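Local coordinates for protein probable aminotransferase (Pseudomonas aeruginosa, PDB 5YKR) that is a probable aminotransferase of class III, a two-subunit protein with the fold of the pyridoxal-phosphate-dependent aminotransferases, at residues V135-T140 with A333-A338; R151-R156 with E305-V310. All coordinates share one frame; numbering follows the deposited sequence.

Interaction 1: V135-T140 with A333-A338; sequences VTTSAT and ALQLAA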
loop_
_atom_site.group_PDB
_atom_site.type_symbol
_atom_site.label_atom_id
_atom_site.label_comp_id
_atom_site.label_asym_id
_atom_site.label_seq_id
_atom_site.Cartn_x
_atom_site.Cartn_y
_atom_site.Cartn_z
ATOM N N VAL A 135 9.847 -3.181 5.724
ATOM C CA VAL A 135 8.420 -2.856 5.923
ATOM C C VAL A 135 7.828 -2.275 4.677
ATOM O O VAL A 135 8.485 -1.483 3.974
ATOM C CB VAL A 135 8.257 -1.843 7.075
ATOM C CG1 VAL A 135 6.816 -1.446 7.331
ATOM C CG2 VAL A 135 8.889 -2.366 8.333
ATOM N N THR A 136 6.607 -2.655 4.389
ATOM C CA THR A 136 5.804 -2.108 3.287
ATOM C C THR A 136 4.479 -1.526 3.827
ATOM O O THR A 136 4.190 -1.643 5.031
ATOM C CB THR A 136 5.515 -3.154 2.228
ATOM O OG1 THR A 136 4.658 -4.130 2.821
ATOM C CG2 THR A 136 6.775 -3.770 1.643
ATOM N N THR A 137 3.636 -1.015 2.934
ATOM C CA THR A 137 2.276 -0.565 3.343
ATOM C C THR A 137 1.201 -1.610 3.144
ATOM O O THR A 137 0.042 -1.319 3.430
ATOM C CB THR A 137 1.929 0.776 2.666
ATOM O OG1 THR A 137 2.000 0.650 1.264
ATOM C CG2 THR A 137 2.864 1.870 3.104
ATOM N N SER A 138 1.558 -2.794 2.666
ATOM C CA SER A 138 0.563 -3.909 2.531
ATOM C C SER A 138 1.266 -5.232 2.258
ATOM O O SER A 138 2.361 -5.272 1.731
ATOM C CB SER A 138 -0.366 -3.640 1.362
ATOM O OG SER A 138 0.310 -3.710 0.103
ATOM N N ALA A 139 0.577 -6.320 2.573
ATOM C CA ALA A 139 1.056 -7.642 2.220
ATOM C C ALA A 139 1.245 -7.776 0.709
ATOM O O ALA A 139 2.191 -8.388 0.256
ATOM C CB ALA A 139 0.146 -8.728 2.750
ATOM N N THR A 140 0.308 -7.226 -0.063
ATOM C CA THR A 140 0.501 -7.244 -1.510
ATOM C C THR A 140 1.861 -6.694 -1.907
ATOM O O THR A 140 2.581 -7.327 -2.719
ATOM C CB THR A 140 -0.589 -6.410 -2.207
ATOM O OG1 THR A 140 -1.863 -7.038 -2.053
ATOM C CG2 THR A 140 -0.293 -6.258 -3.670
ATOM N N ALA A 333 7.319 6.042 11.107
ATOM C CA ALA A 333 7.368 6.020 12.561
ATOM C C ALA A 333 6.064 5.500 13.188
ATOM O O ALA A 333 6.081 4.770 14.178
ATOM C CB ALA A 333 7.669 7.434 13.059
ATOM N N LEU A 334 4.947 5.878 12.588
ATOM C CA LEU A 334 3.648 5.454 13.143
ATOM C C LEU A 334 3.468 3.947 13.014
ATOM O O LEU A 334 3.051 3.270 13.971
ATOM C CB LEU A 334 2.530 6.216 12.412
ATOM C CG LEU A 334 1.182 6.144 13.078
ATOM C CD1 LEU A 334 1.237 6.881 14.394
ATOM C CD2 LEU A 334 0.100 6.716 12.221
ATOM N N GLN A 335 3.806 3.377 11.851
ATOM C CA GLN A 335 3.751 1.926 11.679
ATOM C C GLN A 335 4.625 1.210 12.684
ATOM O O GLN A 335 4.215 0.229 13.305
ATOM C CB GLN A 335 4.245 1.508 10.293
ATOM C CG GLN A 335 3.321 1.849 9.111
ATOM C CD GLN A 335 4.007 1.369 7.812
ATOM O OE1 GLN A 335 5.225 1.593 7.638
ATOM N NE2 GLN A 335 3.295 0.668 6.957
ATOM N N LEU A 336 5.860 1.701 12.851
ATOM C CA LEU A 336 6.797 1.022 13.726
ATOM C C LEU A 336 6.344 1.068 15.206
ATOM O O LEU A 336 6.527 0.100 15.957
ATOM C CB LEU A 336 8.210 1.595 13.557
ATOM C CG LEU A 336 9.074 0.899 12.489
ATOM C CD1 LEU A 336 9.424 -0.526 12.908
ATOM C CD2 LEU A 336 8.447 0.863 11.109
ATOM N N ALA A 337 5.764 2.196 15.626
ATOM C CA ALA A 337 5.234 2.286 16.988
ATOM C C ALA A 337 4.116 1.247 17.217
ATOM O O ALA A 337 4.054 0.585 18.254
ATOM C CB ALA A 337 4.726 3.668 17.262
ATOM N N ALA A 338 3.208 1.144 16.235
ATOM C CA ALA A 338 2.107 0.193 16.335
ATOM C C ALA A 338 2.593 -1.240 16.319
ATOM O O ALA A 338 2.051 -2.092 17.040
ATOM C CB ALA A 338 1.081 0.447 15.239
#
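In the large domain of this class-III aminotransferase fold, strand 132-136, outermost in this chain's seven-stranded sheet, runs out into the turn that starts helix 139-154, and there Val-135, Thr-136 and Thr-137 meet Gln-335 of helix 333-346. Gln-335 bridges the gap: its CG lies anti to its carbonyl carbon (chi1 -71°), and the chain continues extended, carrying the amide to the strand end. NE2 donates to Thr-136 O at 3.1 Å; the bond is bent, 143° at the hydrogen, and the donor stands above the carbonyl plane. The same nitrogen has a stronger partner in Pro-293 O, so two backbone carbonyls grip this buried amide. The amide oxygen OE1 lies 3.4 Å from Val-135 CG1, the two side chains sliding past each other in opposite directions. Apolar contact adds Leu-336 CD2, 4.3 Å from Val-135 CG2, while Trp-41 and Pro-46 of the second subunit pack on Val-135 and Leu-336 respectively. Past the strand, Ser-138 is the N-cap of the helix, its OG accepting a hydrogen bond from Asp-141 N, and Thr-140 OG1 is hydrogen-bonded to phosphate oxygen OP3 of the modified lysine at position 286. The turn is tied within itself as well: Thr-136 OG1 donates to Ser-138 O at 2.8 Å.

Interaction 2: R151-R156 with E305-V310; sequences RMLSGR and ERIWAV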
loop_
_atom_site.group_PDB
_atom_site.type_symbol
_atom_site.label_atom_id
_atom_site.label_comp_id
_atom_site.label_asym_id
_atom_site.label_seq_id
_atom_site.Cartn_x
_atom_site.Cartn_y
_atom_site.Cartn_z
ATOM N N ARG A 151 13.575 -12.054 -8.893
ATOM C CA ARG A 151 13.934 -11.946 -10.322
ATOM C C ARG A 151 15.332 -11.321 -10.502
ATOM O O ARG A 151 16.139 -11.789 -11.332
ATOM C CB ARG A 151 12.878 -11.181 -11.111
ATOM C CG ARG A 151 11.568 -11.914 -11.245
ATOM C CD ARG A 151 10.664 -11.215 -12.272
ATOM N NE ARG A 151 9.459 -11.976 -12.525
ATOM C CZ ARG A 151 8.294 -11.835 -11.948
ATOM N NH1 ARG A 151 8.080 -10.895 -11.082
ATOM N NH2 ARG A 151 7.297 -12.704 -12.284
ATOM N N MET A 152 15.621 -10.281 -9.714
ATOM C CA MET A 152 16.924 -9.620 -9.789
ATOM C C MET A 152 18.063 -10.549 -9.391
ATOM O O MET A 152 19.058 -10.632 -10.139
ATOM C CB MET A 152 16.978 -8.378 -8.903
ATOM C CG MET A 152 16.121 -7.215 -9.415
ATOM S SD MET A 152 15.882 -5.938 -8.172
ATOM C CE MET A 152 17.548 -5.475 -7.779
ATOM N N LEU A 153 17.900 -11.278 -8.279
ATOM C CA LEU A 153 19.005 -12.102 -7.778
ATOM C C LEU A 153 19.206 -13.346 -8.593
ATOM O O LEU A 153 20.341 -13.848 -8.704
ATOM C CB LEU A 153 18.832 -12.373 -6.307
ATOM C CG LEU A 153 17.798 -13.411 -5.864
ATOM C CD1 LEU A 153 18.407 -14.815 -5.863
ATOM C CD2 LEU A 153 17.262 -13.113 -4.484
ATOM N N SER A 154 18.128 -13.857 -9.214
ATOM C CA SER A 154 18.214 -15.161 -9.887
ATOM C C SER A 154 18.450 -15.021 -11.380
ATOM O O SER A 154 18.945 -15.942 -12.012
ATOM C CB SER A 154 16.924 -15.937 -9.671
ATOM O OG SER A 154 15.815 -15.372 -10.391
ATOM N N GLY A 155 18.057 -13.892 -11.962
ATOM C CA GLY A 155 18.057 -13.770 -13.420
ATOM C C GLY A 155 16.998 -14.564 -14.121
ATOM O O GLY A 155 17.048 -14.664 -15.372
ATOM N N ARG A 156 16.028 -15.099 -13.355
ATOM C CA ARG A 156 14.929 -15.886 -13.891
ATOM C C ARG A 156 13.626 -15.071 -13.766
ATOM O O ARG A 156 13.483 -14.269 -12.844
ATOM C CB ARG A 156 14.798 -17.151 -13.085
ATOM C CG ARG A 156 16.022 -18.065 -13.230
ATOM C CD ARG A 156 15.857 -19.198 -12.228
ATOM N NE ARG A 156 17.070 -19.502 -11.572
ATOM C CZ ARG A 156 17.172 -20.117 -10.392
ATOM N NH1 ARG A 156 16.108 -20.493 -9.687
ATOM N NH2 ARG A 156 18.379 -20.326 -9.889
ATOM N N GLU A 305 22.546 -11.862 1.029
ATOM C CA GLU A 305 23.807 -11.693 0.346
ATOM C C GLU A 305 23.644 -11.685 -1.172
ATOM O O GLU A 305 24.357 -10.950 -1.883
ATOM C CB GLU A 305 24.849 -12.731 0.801
ATOM C CG GLU A 305 25.276 -12.484 2.237
ATOM C CD GLU A 305 26.294 -13.418 2.757
ATOM O OE1 GLU A 305 26.789 -14.238 1.936
ATOM O OE2 GLU A 305 26.683 -13.287 3.944
ATOM N N ARG A 306 22.705 -12.464 -1.688
ATOM C CA ARG A 306 22.432 -12.460 -3.131
ATOM C C ARG A 306 21.777 -11.159 -3.570
ATOM O O ARG A 306 22.137 -10.592 -4.589
ATOM C CB ARG A 306 21.599 -13.643 -3.505
ATOM C CG ARG A 306 22.547 -14.849 -3.330
ATOM C CD ARG A 306 21.965 -16.130 -3.619
ATOM N NE ARG A 306 21.818 -16.362 -5.017
ATOM C CZ ARG A 306 21.433 -17.526 -5.480
ATOM N NH1 ARG A 306 21.146 -18.486 -4.631
ATOM N NH2 ARG A 306 21.313 -17.720 -6.771
ATOM N N ILE A 307 20.885 -10.638 -2.735
ATOM C CA ILE A 307 20.240 -9.350 -3.028
ATOM C C ILE A 307 21.252 -8.200 -2.993
ATOM O O ILE A 307 21.290 -7.354 -3.916
ATOM C CB ILE A 307 19.089 -9.086 -2.040
ATOM C CG1 ILE A 307 17.976 -10.079 -2.272
ATOM C CG2 ILE A 307 18.600 -7.629 -2.111
ATOM C CD1 ILE A 307 16.918 -10.134 -1.175
ATOM N N TRP A 308 22.101 -8.162 -1.968
ATOM C CA TRP A 308 23.081 -7.067 -1.897
ATOM C C TRP A 308 24.041 -7.041 -3.088
ATOM O O TRP A 308 24.454 -5.958 -3.536
ATOM C CB TRP A 308 23.857 -7.165 -0.612
ATOM C CG TRP A 308 23.012 -6.949 0.635
ATOM C CD1 TRP A 308 21.990 -6.066 0.820
ATOM C CD2 TRP A 308 23.254 -7.561 1.899
ATOM N NE1 TRP A 308 21.524 -6.173 2.107
ATOM C CE2 TRP A 308 22.304 -7.072 2.793
ATOM C CE3 TRP A 308 24.156 -8.520 2.348
ATOM C CZ2 TRP A 308 22.245 -7.490 4.120
ATOM C CZ3 TRP A 308 24.084 -8.925 3.672
ATOM C CH2 TRP A 308 23.150 -8.410 4.535
ATOM N N ALA A 309 24.323 -8.204 -3.671
ATOM C CA ALA A 309 25.217 -8.258 -4.811
ATOM C C ALA A 309 24.560 -7.796 -6.092
ATOM O O ALA A 309 25.280 -7.539 -7.069
ATOM C CB ALA A 309 25.766 -9.648 -4.936
ATOM N N VAL A 310 23.237 -7.704 -6.165
ATOM C CA VAL A 310 22.544 -7.084 -7.293
ATOM C C VAL A 310 21.940 -5.730 -6.969
ATOM O O VAL A 310 21.461 -5.035 -7.885
ATOM C CB VAL A 310 21.470 -8.042 -7.911
ATOM C CG1 VAL A 310 22.145 -9.249 -8.549
ATOM C CG2 VAL A 310 20.394 -8.468 -6.893
HETATM O O HOH W 1 22.388 -14.217 -7.014
HETATM O O HOH W 2 22.118 -16.321 -8.995
#
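Leu-153 turns its CG into the position between its backbone N and carbonyl carbon (chi1 76°), and Arg-306, whose CG is anti to its carbonyl carbon, bends at chi3 (75°), which carries NE round to meet the leucine. The two side chains cross at about a right angle: Leu-153 CD1 sits 3.7 Å above one face of the Arg-306 guanidinium, offset toward the rim, with NE at 3.8 Å its nearest atom there. The other methyl, CD2, packs 3.8 Å from Ile-307 CG1. A turn further along helix 301-310, Val-310 fits against the end of helix 139-154, its CG2 4.0 Å from Met-152 CB and its CG1 against the Met-152 carbonyl oxygen. Polar contact between the two helices passes through water. Leu-153 O accepts from two waters, one receiving Arg-306 NE at 3.0 Å and the other Arg-306 NH2 at 2.7 Å, both in the guanidinium plane at its edge. Arg-306 NH1, meanwhile, forms a salt bridge with Asp-253, and Arg-156 NH1 reaches that aspartate's backbone O. Helix 139-154 ends here: Gly-155 leaves helical geometry with positive phi, and Ser-154 OG accepts from Arg-156 N at 3.0 Å in an ST turn. Arg-156 NH2 and Arg-306 NH2 come within 5.0 Å, like charges whose repulsion Asp-253 probably eases. The guanidinium thus does double work at this surface contact, one face meeting a leucine methyl while its edge hydrogen-bonds to two waters and NH1 pairs with the Asp-253 carboxylate.

From the N terminus, the chain first supplies the end of strand 132-136 and the start of helix 139-154 to interaction 1, then the far end of that same helix to interaction 2. Once all seven strands of the large sheet have been laid down, helix 301-310 returns to the helix end and closes the loop of interaction 2. Helix 333-346, the next helix, then closes the longer loop of interaction 1, so interaction 2 is nested inside it. Helix 139-154 is shared, yet the contacts stay apart, centres about 25 Å from each other: one buried beside the outermost strand of the chain's sheet, one nearer the surface. Both also touch the second subunit.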